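Side-chain contacts in hypothetical protein PH1136 (Pyrococcus horikoshii, PDB 1IXL), which is of unestablished function but adopts the hot-dog fold of the thioesterase superfamily and may hydrolyse acyl-CoA thioesters: residues A[36-39]-A[45-48]; A[105-108]-A[113-116]; A[52-57]-A[87-92]. One frame throughout, in Å; residues are numbered along the deposited sequence.

Interaction 1 of 3, residues A[36-39]-A[45-48]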
loop_
_atom_site.group_PDB
_atom_site.type_symbol
_atom_site.label_atom_id
_atom_site.label_comp_id
_atom_site.label_asym_id
_atom_site.label_seq_id
_atom_site.Cartn_x
_atom_site.Cartn_y
_atom_site.Cartn_z
ATOM N N ASP A 36 -14.110 9.641 8.483
ATOM C CA ASP A 36 -15.227 9.091 9.229
ATOM C C ASP A 36 -15.954 7.892 8.605
ATOM O O ASP A 36 -16.444 7.021 9.318
ATOM C CB ASP A 36 -16.215 10.212 9.541
ATOM C CG ASP A 36 -17.135 9.859 10.674
ATOM O OD1 ASP A 36 -18.288 9.466 10.415
ATOM O OD2 ASP A 36 -16.681 9.951 11.830
ATOM N N GLU A 37 -16.017 7.834 7.279
ATOM C CA GLU A 37 -16.699 6.726 6.620
ATOM C C GLU A 37 -15.979 5.390 6.794
ATOM O O GLU A 37 -16.572 4.325 6.587
ATOM C CB GLU A 37 -16.876 7.021 5.120
ATOM C CG GLU A 37 -17.826 8.193 4.826
ATOM C CD GLU A 37 -17.138 9.554 4.855
ATOM O OE1 GLU A 37 -16.456 9.892 5.849
ATOM O OE2 GLU A 37 -17.283 10.291 3.862
HETATM N N MSE A 38 -14.709 5.459 7.184
HETATM C CA MSE A 38 -13.854 4.281 7.389
HETATM C C MSE A 38 -14.050 3.627 8.761
HETATM O O MSE A 38 -13.460 2.582 9.038
HETATM C CB MSE A 38 -12.368 4.694 7.260
HETATM C CG MSE A 38 -11.882 4.957 5.852
HETATM SE SE MSE A 38 -10.164 5.609 5.748
HETATM C CE MSE A 38 -9.350 4.641 6.646
ATOM N N LYS A 39 -14.851 4.251 9.621
ATOM C CA LYS A 39 -15.087 3.729 10.959
ATOM C C LYS A 39 -15.980 2.493 11.005
ATOM O O LYS A 39 -16.781 2.263 10.116
ATOM C CB LYS A 39 -15.699 4.815 11.853
ATOM C CG LYS A 39 -17.159 5.108 11.571
ATOM C CD LYS A 39 -17.657 6.279 12.414
ATOM C CE LYS A 39 -19.105 6.605 12.093
ATOM N NZ LYS A 39 -19.305 6.750 10.626
ATOM N N LEU A 45 -13.069 3.463 15.578
ATOM C CA LEU A 45 -12.121 2.470 15.105
ATOM C C LEU A 45 -12.208 2.349 13.578
ATOM O O LEU A 45 -13.284 2.144 13.023
ATOM C CB LEU A 45 -12.394 1.118 15.776
ATOM C CG LEU A 45 -11.553 -0.090 15.357
ATOM C CD1 LEU A 45 -10.079 0.153 15.704
ATOM C CD2 LEU A 45 -12.073 -1.337 16.078
ATOM N N VAL A 46 -11.068 2.519 12.913
ATOM C CA VAL A 46 -10.995 2.415 11.461
ATOM C C VAL A 46 -10.888 0.956 11.020
ATOM O O VAL A 46 -10.114 0.174 11.561
ATOM C CB VAL A 46 -9.785 3.204 10.909
ATOM C CG1 VAL A 46 -9.627 2.932 9.391
ATOM C CG2 VAL A 46 -10.001 4.702 11.154
ATOM N N HIS A 47 -11.679 0.586 10.028
ATOM C CA HIS A 47 -11.649 -0.786 9.543
ATOM C C HIS A 47 -10.285 -1.118 8.941
ATOM O O HIS A 47 -9.740 -0.344 8.159
ATOM C CB HIS A 47 -12.758 -0.985 8.502
ATOM C CG HIS A 47 -12.967 -2.413 8.119
ATOM N ND1 HIS A 47 -13.095 -3.421 9.046
ATOM C CD2 HIS A 47 -13.087 -2.999 6.902
ATOM C CE1 HIS A 47 -13.286 -4.570 8.417
ATOM N NE2 HIS A 47 -13.283 -4.338 7.114
ATOM N N GLY A 48 -9.749 -2.286 9.299
ATOM C CA GLY A 48 -8.450 -2.717 8.805
ATOM C C GLY A 48 -8.386 -2.866 7.293
ATOM O O GLY A 48 -7.297 -2.897 6.699
#
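A single backbone bridge, K39 with V46, pins together the two ends of the loop that leads from strand 27-33 to helix 48-63. The one hydrogen bond beside it runs from H47 N to M38 O, 2.9 Å long and nearly straight at 173°, with the donor close to the line of the C=O bond. Two softer contacts support it: V46 CA lies 3.5 Å from the same M38 O, and K39 CA comes to 3.2 Å from L45 O, both with the hydrogen turned to the oxygen.

The apolar part is made by selenomethionine M38 and V46, which are buried. M38 CB lies 3.9 Å from V46 CG1. The M38 side chain extends from its backbone and then bends at its last torsion (chi3 49°), which turns CE towards the same V46 methyl, though the exact position of CE is doubtful. A long, unbranched apolar side chain suits this buried site beside V46. V46 also packs on V81 and V83, while the H47 side chain touches the other segment through CB alone, near M38 O, and its ring leads away.

On the exposed side, K39 folds back over the 3-10 turn 36-38. A bend at chi4 (-51°) brings NZ within 2.9 Å of D36 OD1, a salt bridge in which NZ meets OD1 from above the carboxylate plane. NZ also donates to D36 O, which K39 N reaches from the opposite face, so two donors of one residue grip this carbonyl and tie down the turn. A lysine has the length needed for this return.

The arrangement is a loop closure of the hot-dog fold, fastened just ahead of the long helix around which the sheet wraps.

Interaction 2 of 3, residues A[105-108]-A[113-116]; sequences VKVY and VVLE
Two backbone hydrogen bonds join V107 to the opposite strand: V107 N donates to L115 O and V107 O accepts from V114 N, each 2.8 Å long. That both V114 and L115 face V107 defines a classic beta bulge, and the register shifts by one before Y108 pairs with V113. K106 and E116 form the antiparallel non-hydrogen-bonded pair beyond, where E116 CA makes a CA-H...O contact with V105 O at 3.4 Å.

The bulge gives V107 two apolar partners. Its beta-branching sends one methyl to each: CG1 meets V114 CG2 at 3.6 Å, and CG2 meets L115 CD2 at 4.0 Å.

On the K106 and Y108 face, V113 CG2, anti to its carbonyl carbon, lies 3.6 Å from Y108 CE2, approaching the ring obliquely. The ring also makes a cation-pi contact with K90. K106 CD is near the same V113 methyl, while its NZ stays 5.7 Å from E116 OE1, too far for a salt bridge.

The chemistry thus divides the hairpin: V105, V107 and L115 pack on helix 48-63 and V114 on loop residues K79 and V81, while K106, Y108, V113 and E116 form the partly exposed face, where K106 and E116 could attract each other at most weakly.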
loop_
_atom_site.group_PDB
_atom_site.type_symbol
_atom_site.label_atom_id
_atom_site.label_comp_id
_atom_site.label_asym_id
_atom_site.label_seq_id
_atom_site.Cartn_x
_atom_site.Cartn_y
_atom_site.Cartn_z
ATOM N N VAL A 105 5.915 -4.310 3.454
ATOM C CA VAL A 105 5.290 -3.014 3.658
ATOM C C VAL A 105 5.029 -2.817 5.143
ATOM O O VAL A 105 4.640 -3.747 5.859
ATOM C CB VAL A 105 3.916 -2.890 2.917
ATOM C CG1 VAL A 105 3.349 -1.510 3.128
ATOM C CG2 VAL A 105 4.067 -3.154 1.426
ATOM N N LYS A 106 5.271 -1.605 5.605
ATOM C CA LYS A 106 5.013 -1.272 6.988
ATOM C C LYS A 106 4.214 0.012 6.917
ATOM O O LYS A 106 4.558 0.919 6.155
ATOM C CB LYS A 106 6.326 -1.064 7.761
ATOM C CG LYS A 106 6.936 -2.368 8.246
ATOM C CD LYS A 106 7.920 -2.136 9.379
ATOM C CE LYS A 106 9.348 -2.275 8.913
ATOM N NZ LYS A 106 9.595 -3.678 8.485
ATOM N N VAL A 107 3.116 0.068 7.661
ATOM C CA VAL A 107 2.310 1.268 7.662
ATOM C C VAL A 107 2.548 1.950 9.003
ATOM O O VAL A 107 2.442 1.306 10.046
ATOM C CB VAL A 107 0.826 0.948 7.497
ATOM C CG1 VAL A 107 0.012 2.247 7.529
ATOM C CG2 VAL A 107 0.603 0.203 6.163
ATOM N N TYR A 108 2.875 3.242 8.954
ATOM C CA TYR A 108 3.167 4.031 10.161
ATOM C C TYR A 108 2.168 5.127 10.481
ATOM O O TYR A 108 1.500 5.667 9.596
ATOM C CB TYR A 108 4.532 4.743 10.024
ATOM C CG TYR A 108 5.724 3.837 9.783
ATOM C CD1 TYR A 108 5.990 3.314 8.512
ATOM C CD2 TYR A 108 6.558 3.469 10.834
ATOM C CE1 TYR A 108 7.059 2.433 8.300
ATOM C CE2 TYR A 108 7.628 2.599 10.640
ATOM C CZ TYR A 108 7.875 2.080 9.374
ATOM O OH TYR A 108 8.924 1.201 9.193
ATOM N N VAL A 113 4.305 1.572 14.195
ATOM C CA VAL A 113 3.891 0.656 13.144
ATOM C C VAL A 113 2.464 0.198 13.489
ATOM O O VAL A 113 2.207 -0.228 14.622
ATOM C CB VAL A 113 4.835 -0.562 13.078
ATOM C CG1 VAL A 113 4.279 -1.611 12.124
ATOM C CG2 VAL A 113 6.231 -0.101 12.602
ATOM N N VAL A 114 1.533 0.324 12.540
ATOM C CA VAL A 114 0.157 -0.113 12.767
ATOM C C VAL A 114 -0.136 -1.369 11.935
ATOM O O VAL A 114 -1.093 -2.086 12.202
ATOM C CB VAL A 114 -0.883 1.004 12.421
ATOM C CG1 VAL A 114 -0.619 2.239 13.282
ATOM C CG2 VAL A 114 -0.826 1.368 10.928
ATOM N N LEU A 115 0.682 -1.612 10.909
ATOM C CA LEU A 115 0.528 -2.807 10.087
ATOM C C LEU A 115 1.865 -3.203 9.475
ATOM O O LEU A 115 2.652 -2.343 9.105
ATOM C CB LEU A 115 -0.489 -2.578 8.946
ATOM C CG LEU A 115 -0.664 -3.787 7.987
ATOM C CD1 LEU A 115 -2.096 -3.813 7.459
ATOM C CD2 LEU A 115 0.344 -3.728 6.809
ATOM N N GLU A 116 2.124 -4.501 9.374
ATOM C CA GLU A 116 3.348 -4.968 8.727
ATOM C C GLU A 116 2.944 -6.158 7.875
ATOM O O GLU A 116 2.109 -6.980 8.278
ATOM C CB GLU A 116 4.426 -5.391 9.752
ATOM C CG GLU A 116 3.924 -6.350 10.838
ATOM C CD GLU A 116 5.030 -6.899 11.730
ATOM O OE1 GLU A 116 5.950 -6.126 12.076
ATOM O OE2 GLU A 116 4.964 -8.101 12.094
#

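Interaction 3 of 3, residues A[52-57]-A[87-92]; sequences FGLADY and LVAKAK
L54 of the helix and A89 of the strand meet at the middle of this buried contact, with the leucine branch point CG 3.6 Å from A89 CB. The alanine methyl is also approached by L54 CD1 at 3.9 Å, so it lies against the branched end of the leucine. The other methyl, L54 CD2, reaches along the strand to L87 CB at 3.7 Å, and the two leucine side chains run at a slant to each other. One leucine therefore spans two strand residues that point to the same side of the sheet. Its CG lies opposite the backbone N (chi1 161°), which carries the fork out from the helix towards the strand.

The next residue, A55, adds its backbone: its CA is 4.1 Å from A89 CB. With an alanine on each side, the helix and strand axes can approach to 7.9 Å, crossing at -36° with their directions roughly parallel. Small side chains suit this point, since the A55 backbone rests directly by the A89 methyl. The contact is wholly apolar, and the helix meets its own polar needs with bonds such as D56 N to F52 O, 2.8 Å.

The next shell fixes both partners. Strand 87-92 lies between 27-33, which bonds L87, A89 and A91 through L32, V30 and A28, and 100-109, which bonds V88 and K90 through Y108 and K106. L54 also rests on V30 and L32, and A55 on V105 and V107, so the helix lies across three neighbouring strands.

A long helix cradled by a curved antiparallel sheet, the sausage in its bun, is the signature of the hot-dog fold, and this contact lies almost at its centre.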
loop_
_atom_site.group_PDB
_atom_site.type_symbol
_atom_site.label_atom_id
_atom_site.label_comp_id
_atom_site.label_asym_id
_atom_site.label_seq_id
_atom_site.Cartn_x
_atom_site.Cartn_y
_atom_site.Cartn_z
ATOM N N PHE A 52 -5.145 -1.957 5.055
ATOM C CA PHE A 52 -4.609 -2.964 4.129
ATOM C C PHE A 52 -4.596 -2.407 2.703
ATOM O O PHE A 52 -3.631 -2.604 1.967
ATOM C CB PHE A 52 -5.466 -4.240 4.151
ATOM C CG PHE A 52 -5.042 -5.287 3.128
ATOM C CD1 PHE A 52 -4.183 -6.321 3.481
ATOM C CD2 PHE A 52 -5.498 -5.221 1.818
ATOM C CE1 PHE A 52 -3.781 -7.285 2.530
ATOM C CE2 PHE A 52 -5.105 -6.173 0.847
ATOM C CZ PHE A 52 -4.242 -7.209 1.210
ATOM N N GLY A 53 -5.671 -1.714 2.321
ATOM C CA GLY A 53 -5.751 -1.163 0.982
ATOM C C GLY A 53 -4.601 -0.205 0.763
ATOM O O GLY A 53 -3.969 -0.207 -0.288
ATOM N N LEU A 54 -4.338 0.644 1.754
ATOM C CA LEU A 54 -3.213 1.573 1.629
ATOM C C LEU A 54 -1.903 0.802 1.456
ATOM O O LEU A 54 -1.092 1.119 0.570
ATOM C CB LEU A 54 -3.122 2.490 2.860
ATOM C CG LEU A 54 -1.781 3.206 3.107
ATOM C CD1 LEU A 54 -1.489 4.198 1.988
ATOM C CD2 LEU A 54 -1.834 3.942 4.442
ATOM N N ALA A 55 -1.670 -0.203 2.291
ATOM C CA ALA A 55 -0.423 -0.971 2.157
ATOM C C ALA A 55 -0.313 -1.677 0.793
ATOM O O ALA A 55 0.759 -1.718 0.182
ATOM C CB ALA A 55 -0.307 -1.999 3.289
ATOM N N ASP A 56 -1.428 -2.238 0.336
ATOM C CA ASP A 56 -1.523 -2.951 -0.959
ATOM C C ASP A 56 -1.097 -1.990 -2.093
ATOM O O ASP A 56 -0.280 -2.331 -2.951
ATOM C CB ASP A 56 -2.993 -3.407 -1.139
ATOM C CG ASP A 56 -3.272 -4.104 -2.481
ATOM O OD1 ASP A 56 -2.410 -4.086 -3.394
ATOM O OD2 ASP A 56 -4.397 -4.664 -2.611
ATOM N N TYR A 57 -1.659 -0.788 -2.083
ATOM C CA TYR A 57 -1.348 0.217 -3.091
ATOM C C TYR A 57 0.133 0.601 -3.058
ATOM O O TYR A 57 0.747 0.752 -4.110
ATOM C CB TYR A 57 -2.273 1.449 -2.888
ATOM C CG TYR A 57 -2.117 2.635 -3.855
ATOM C CD1 TYR A 57 -1.851 2.442 -5.221
ATOM C CD2 TYR A 57 -2.370 3.943 -3.417
ATOM C CE1 TYR A 57 -1.852 3.513 -6.114
ATOM C CE2 TYR A 57 -2.384 5.023 -4.299
ATOM C CZ TYR A 57 -2.130 4.801 -5.653
ATOM O OH TYR A 57 -2.223 5.845 -6.548
ATOM N N LEU A 87 -1.889 8.105 8.078
ATOM C CA LEU A 87 -1.034 6.932 7.921
ATOM C C LEU A 87 -0.095 7.040 6.733
ATOM O O LEU A 87 -0.441 7.654 5.731
ATOM C CB LEU A 87 -1.894 5.675 7.726
ATOM C CG LEU A 87 -3.040 5.405 8.717
ATOM C CD1 LEU A 87 -3.796 4.121 8.289
ATOM C CD2 LEU A 87 -2.486 5.247 10.140
ATOM N N VAL A 88 1.089 6.443 6.859
ATOM C CA VAL A 88 2.049 6.422 5.761
ATOM C C VAL A 88 2.560 4.988 5.557
ATOM O O VAL A 88 3.152 4.397 6.445
ATOM C CB VAL A 88 3.281 7.318 6.009
ATOM C CG1 VAL A 88 4.239 7.220 4.802
ATOM C CG2 VAL A 88 2.855 8.762 6.234
ATOM N N ALA A 89 2.329 4.442 4.375
ATOM C CA ALA A 89 2.798 3.105 4.071
ATOM C C ALA A 89 4.127 3.217 3.314
ATOM O O ALA A 89 4.230 3.996 2.371
ATOM C CB ALA A 89 1.761 2.388 3.218
ATOM N N LYS A 90 5.127 2.454 3.756
ATOM C CA LYS A 90 6.442 2.403 3.130
ATOM C C LYS A 90 6.662 0.978 2.607
ATOM O O LYS A 90 6.733 0.028 3.376
ATOM C CB LYS A 90 7.521 2.813 4.143
ATOM C CG LYS A 90 7.276 4.247 4.650
ATOM C CD LYS A 90 8.377 4.787 5.555
ATOM C CE LYS A 90 7.906 6.106 6.185
ATOM N NZ LYS A 90 8.943 6.648 7.114
ATOM N N ALA A 91 6.760 0.855 1.286
ATOM C CA ALA A 91 6.905 -0.436 0.601
ATOM C C ALA A 91 8.239 -0.614 -0.124
ATOM O O ALA A 91 8.652 0.258 -0.871
ATOM C CB ALA A 91 5.766 -0.593 -0.406
ATOM N N LYS A 92 8.910 -1.743 0.099
ATOM C CA LYS A 92 10.185 -2.004 -0.578
ATOM C C LYS A 92 10.242 -3.426 -1.138
ATOM O O LYS A 92 9.828 -4.371 -0.477
ATOM C CB LYS A 92 11.367 -1.798 0.373
ATOM C CG LYS A 92 12.729 -2.076 -0.314
ATOM C CD LYS A 92 13.914 -1.681 0.541
ATOM C CE LYS A 92 14.053 -2.541 1.783
ATOM N NZ LYS A 92 15.384 -2.297 2.446
#

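In the fold
From the N terminus, strands 19-24 and 27-33 lead into interaction 1, which closes the short loop between 36-39 and 45-48 directly before the helix. The chain then enters helix 48-63, and interaction 3 closes the much longer excursion through strand 68-77 to strand 86-97. Interaction 2 follows, closing the tight hairpin of strands 100-109 and 112-123. The three stand in series, none nested in or crossing another. Interactions 2 and 3 touch, their centres 7 Å apart, through neighbouring strands and through V105 packing on A55; the centre of interaction 1 is about 16 Å from both these centres. They fasten loop 34-47 to itself, helix 48-63 to strand 86-97, and strand 100-109 to strand 112-123.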